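Local coordinates for 4-oxalocrotonate tautomerase (Staphylococcus aureus, PDB 2X4K), which belongs to the tautomerase family of small enzymes in the MIF clan and assembles as a hexamer of short beta-alpha-beta chains, at residues Val26-Glu31 against Ala36-Ile41; Asn51-Gly54 against Arg59-Asp62. All blocks are in the same frame, centred on the assembly; numbering follows the deposited sequence.

Contact 1 of 2, residues Val26-Glu31 against Ala36-Ile41. With ZN (zinc ion), chain F.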
# COMPACT_ATOMS: atom_id res chain seq x y z
N VAL A 26 16.67 -8.26 -2.93
CA VAL A 26 15.23 -8.50 -3.07
C VAL A 26 14.89 -8.66 -4.56
O VAL A 26 14.06 -9.50 -4.93
CB VAL A 26 14.40 -7.36 -2.43
CG1 VAL A 26 12.96 -7.39 -2.92
CG2 VAL A 26 14.46 -7.47 -0.90
N THR A 27 15.51 -7.85 -5.40
CA THR A 27 15.30 -7.98 -6.85
C THR A 27 15.75 -9.35 -7.34
O THR A 27 15.03 -10.00 -8.08
CB THR A 27 15.99 -6.83 -7.60
OG1 THR A 27 15.41 -5.59 -7.18
CG2 THR A 27 15.81 -6.94 -9.09
N ASP A 28 16.93 -9.79 -6.90
CA ASP A 28 17.42 -11.13 -7.24
C ASP A 28 16.41 -12.19 -6.85
O ASP A 28 16.15 -13.12 -7.61
CB ASP A 28 18.71 -11.48 -6.47
CG ASP A 28 19.94 -10.67 -6.89
OD1 ASP A 28 19.93 -9.97 -7.92
OD2 ASP A 28 20.95 -10.77 -6.14
N ALA A 29 15.87 -12.08 -5.64
CA ALA A 29 14.93 -13.05 -5.11
C ALA A 29 13.66 -13.13 -5.95
O ALA A 29 13.17 -14.22 -6.25
CB ALA A 29 14.57 -12.71 -3.66
N VAL A 30 13.10 -11.98 -6.30
CA VAL A 30 11.89 -11.94 -7.11
C VAL A 30 12.18 -12.54 -8.49
O VAL A 30 11.43 -13.37 -9.00
CB VAL A 30 11.37 -10.50 -7.24
CG1 VAL A 30 10.23 -10.42 -8.26
CG2 VAL A 30 10.91 -9.99 -5.87
N GLU A 31 13.29 -12.12 -9.08
CA GLU A 31 13.65 -12.58 -10.42
C GLU A 31 13.80 -14.09 -10.48
O GLU A 31 13.25 -14.74 -11.37
CB GLU A 31 14.96 -11.93 -10.84
CG GLU A 31 15.37 -12.27 -12.26
CD GLU A 31 16.73 -11.74 -12.63
OE1 GLU A 31 17.23 -10.79 -11.98
OE2 GLU A 31 17.31 -12.27 -13.59
N ALA A 36 10.42 -13.30 -13.58
CA ALA A 36 10.19 -11.94 -14.07
C ALA A 36 11.47 -11.38 -14.68
O ALA A 36 12.57 -11.63 -14.19
CB ALA A 36 9.72 -11.04 -12.96
N ASN A 37 11.30 -10.61 -15.76
CA ASN A 37 12.40 -9.84 -16.33
C ASN A 37 12.92 -8.86 -15.30
O ASN A 37 12.13 -8.13 -14.70
CB ASN A 37 11.93 -9.05 -17.54
CG ASN A 37 11.48 -9.94 -18.68
OD1 ASN A 37 11.91 -11.08 -18.81
ND2 ASN A 37 10.59 -9.41 -19.52
N ARG A 38 14.24 -8.81 -15.12
CA ARG A 38 14.81 -7.95 -14.09
C ARG A 38 14.43 -6.48 -14.28
O ARG A 38 14.20 -5.77 -13.31
CB ARG A 38 16.32 -8.11 -14.03
CG ARG A 38 16.91 -7.59 -12.74
CD ARG A 38 18.40 -7.74 -12.67
NE ARG A 38 18.92 -7.21 -11.42
CZ ARG A 38 19.02 -7.88 -10.27
NH1 ARG A 38 18.62 -9.14 -10.19
NH2 ARG A 38 19.50 -7.29 -9.19
N GLN A 39 14.36 -6.03 -15.53
CA GLN A 39 14.05 -4.63 -15.83
C GLN A 39 12.62 -4.23 -15.45
O GLN A 39 12.28 -3.04 -15.44
CB GLN A 39 14.29 -4.33 -17.32
CG GLN A 39 13.40 -5.09 -18.31
CD GLN A 39 14.03 -6.36 -18.84
OE1 GLN A 39 14.69 -7.11 -18.11
NE2 GLN A 39 13.82 -6.63 -20.13
N ALA A 40 11.78 -5.22 -15.17
CA ALA A 40 10.39 -4.97 -14.78
C ALA A 40 10.18 -5.05 -13.27
O ALA A 40 9.04 -4.94 -12.81
CB ALA A 40 9.49 -5.98 -15.47
N ILE A 41 11.26 -5.23 -12.50
CA ILE A 41 11.14 -5.41 -11.05
C ILE A 41 11.50 -4.10 -10.36
O ILE A 41 12.61 -3.59 -10.53
CB ILE A 41 12.06 -6.54 -10.53
CG1 ILE A 41 11.70 -7.87 -11.20
CG2 ILE A 41 11.93 -6.66 -9.01
CD1 ILE A 41 12.70 -8.99 -10.94
ZN ZN F . 19.10 -11.73 -14.02
O HOH W 1 14.56 -3.28 -8.49
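Asp28 OD1 takes two hydrogen bonds from the Arg38 guanidinium, which grips this single oxygen end-on: NH1 stands 2.7 Å from it, on its anti lone pair, and NH2 comes from the syn side but tilted out of the carboxylate plane, in a more bent bond. The carboxylate and guanidinium planes lie 48° apart. NH1 has a second acceptor in Glu31 OE1, 2.8 Å away in the guanidinium plane, and this bond is straighter (159° at the hydrogen). Arg38 spans the gap because its chain is extended from CG to NE, with CG turned away from the backbone N (chi1 -162°). Thr27 CG2 sits over the centre of one guanidinium face, 3.5 Å from Arg38 CZ, while Thr27 OG1 turns back to Val23 O of its own helix. A water donates to both Thr27 OG1 and Ile41 O. Beneath this polar layer, Ile41 points at the helix, its CD1 lying 3.7 Å from Glu31 CB and 3.9 Å from Val30 CG1; its apolar end suits the buried place between helix and loop. The third subunit accepts a bond from Arg38 NE at its Ala56 O. Glu31 divides its carboxylate between two cations, OE1 serving Arg38 while OE2 binds the zinc ion at 1.9 Å. One arginine thus ties two acids one helical turn apart to the loop that follows the helix, and the positive charge of Arg38 and the metal together would be expected to keep Glu31 ionised.

Contact 2 of 2, residues Asn51-Gly54 against Arg59-Asp62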
# COMPACT_ATOMS: atom_id res chain seq x y z
N ASN A 51 7.79 4.38 16.96
CA ASN A 51 6.53 4.81 17.55
C ASN A 51 5.37 4.83 16.54
O ASN A 51 4.26 5.26 16.88
CB ASN A 51 6.70 6.18 18.24
CG ASN A 51 6.89 7.30 17.26
OD1 ASN A 51 7.44 7.10 16.19
ND2 ASN A 51 6.42 8.49 17.62
N HIS A 52 5.61 4.34 15.32
CA HIS A 52 4.58 4.29 14.28
C HIS A 52 4.20 2.89 13.85
O HIS A 52 3.48 2.71 12.88
CB HIS A 52 5.03 5.07 13.05
CG HIS A 52 4.89 6.54 13.21
ND1 HIS A 52 5.63 7.26 14.12
CD2 HIS A 52 4.07 7.42 12.60
CE1 HIS A 52 5.29 8.53 14.05
NE2 HIS A 52 4.34 8.65 13.14
N TYR A 53 4.67 1.87 14.56
CA TYR A 53 4.25 0.51 14.23
C TYR A 53 4.35 -0.43 15.40
O TYR A 53 5.07 -0.18 16.37
CB TYR A 53 5.03 -0.05 13.04
CG TYR A 53 6.47 -0.37 13.31
CD1 TYR A 53 6.86 -1.63 13.74
CD2 TYR A 53 7.46 0.59 13.10
CE1 TYR A 53 8.20 -1.92 13.97
CE2 TYR A 53 8.80 0.31 13.33
CZ TYR A 53 9.16 -0.95 13.77
OH TYR A 53 10.49 -1.22 13.99
N GLY A 54 3.61 -1.52 15.31
CA GLY A 54 3.60 -2.51 16.35
C GLY A 54 2.96 -3.81 15.94
O GLY A 54 2.46 -3.95 14.82
N ARG A 59 3.46 -0.92 20.41
CA ARG A 59 4.40 -0.30 19.49
C ARG A 59 5.81 -0.67 19.87
O ARG A 59 6.11 -0.89 21.05
CB ARG A 59 4.27 1.23 19.53
CG ARG A 59 2.89 1.74 19.18
CD ARG A 59 2.88 3.24 19.15
NE ARG A 59 3.25 3.77 20.46
CZ ARG A 59 3.52 5.05 20.70
NH1 ARG A 59 3.47 5.95 19.72
NH2 ARG A 59 3.85 5.41 21.93
N LYS A 60 6.70 -0.72 18.89
CA LYS A 60 8.10 -1.02 19.16
C LYS A 60 8.74 -0.01 20.11
O LYS A 60 9.59 -0.38 20.91
CB LYS A 60 8.90 -1.14 17.87
CG LYS A 60 8.50 -2.32 17.01
CD LYS A 60 8.45 -3.64 17.76
CE LYS A 60 8.21 -4.80 16.82
NZ LYS A 60 8.22 -6.10 17.53
N SER A 61 8.32 1.26 20.04
CA SER A 61 8.86 2.29 20.93
C SER A 61 8.48 2.08 22.40
O SER A 61 9.13 2.63 23.28
CB SER A 61 8.38 3.68 20.50
OG SER A 61 6.97 3.74 20.51
N ASP A 62 7.43 1.30 22.66
CA ASP A 62 6.96 1.07 24.02
C ASP A 62 7.51 -0.23 24.62
O ASP A 62 8.29 -0.95 23.99
CB ASP A 62 5.43 1.07 24.04
CG ASP A 62 4.84 2.41 23.61
OD1 ASP A 62 5.44 3.46 23.93
OD2 ASP A 62 3.79 2.40 22.95
OXT ASP A 62 7.19 -0.59 25.76
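Gly54 and Arg59 form an antiparallel non-hydrogen-bonded pair, and next to it Lys60, within the type I turn from Arg59 to Asp62, donates from its N to Tyr53 O over 3.0 Å. Gly54, having no side chain, lets the two backbones come within 3.9 Å, measured from its CA to Arg59 CA. Arg59 bends at chi3 (-61°), which brings NH1 to a lone pair of Asn51 O at 3.0 Å, in the carbonyl plane but tilted from the guanidinium plane. NE and NH2 grip Asp62 side-on: NE lies 2.9 Å from OD2, and NH2 meets both carboxylate oxygens. Ser61 OG is placed over one guanidinium face, and it also approaches Asn51 CA at 3.2 Å. The Lys60 chain turns at chi2, and its methylenes lie obliquely against the Tyr53 ring. Asp16 of the fourth subunit forms a salt bridge with Arg59 NH2 and accepts a bond from Asn51 ND2, and Leu19 of that subunit packs on Arg59. The short hairpin of strands 53-55 and 58-59 therefore lies at a subunit interface, where Tyr53 and Gly54 pair antiparallel with a strand of the fourth subunit and extend the sheet.

Overall arrangement
From the N terminus the chain runs through strand 5-11 and helix 16-34 before contact 1 folds the loop at 36-41 back on the helix, closing the turn that leads into strand 42-48. This is the return half of the beta-alpha-beta unit, whose two strands lie parallel. Only after strand 42-48 does contact 2 begin, closing the hairpin of strands 53-55 and 58-59 and fixing the C-terminal residues to it. The two contacts follow in series, neither nested nor crossed, on opposite sides of the chain's centre with their own centres 31 Å apart. Both touch the second subunit; contact 1 also meets the third and contact 2 the fourth.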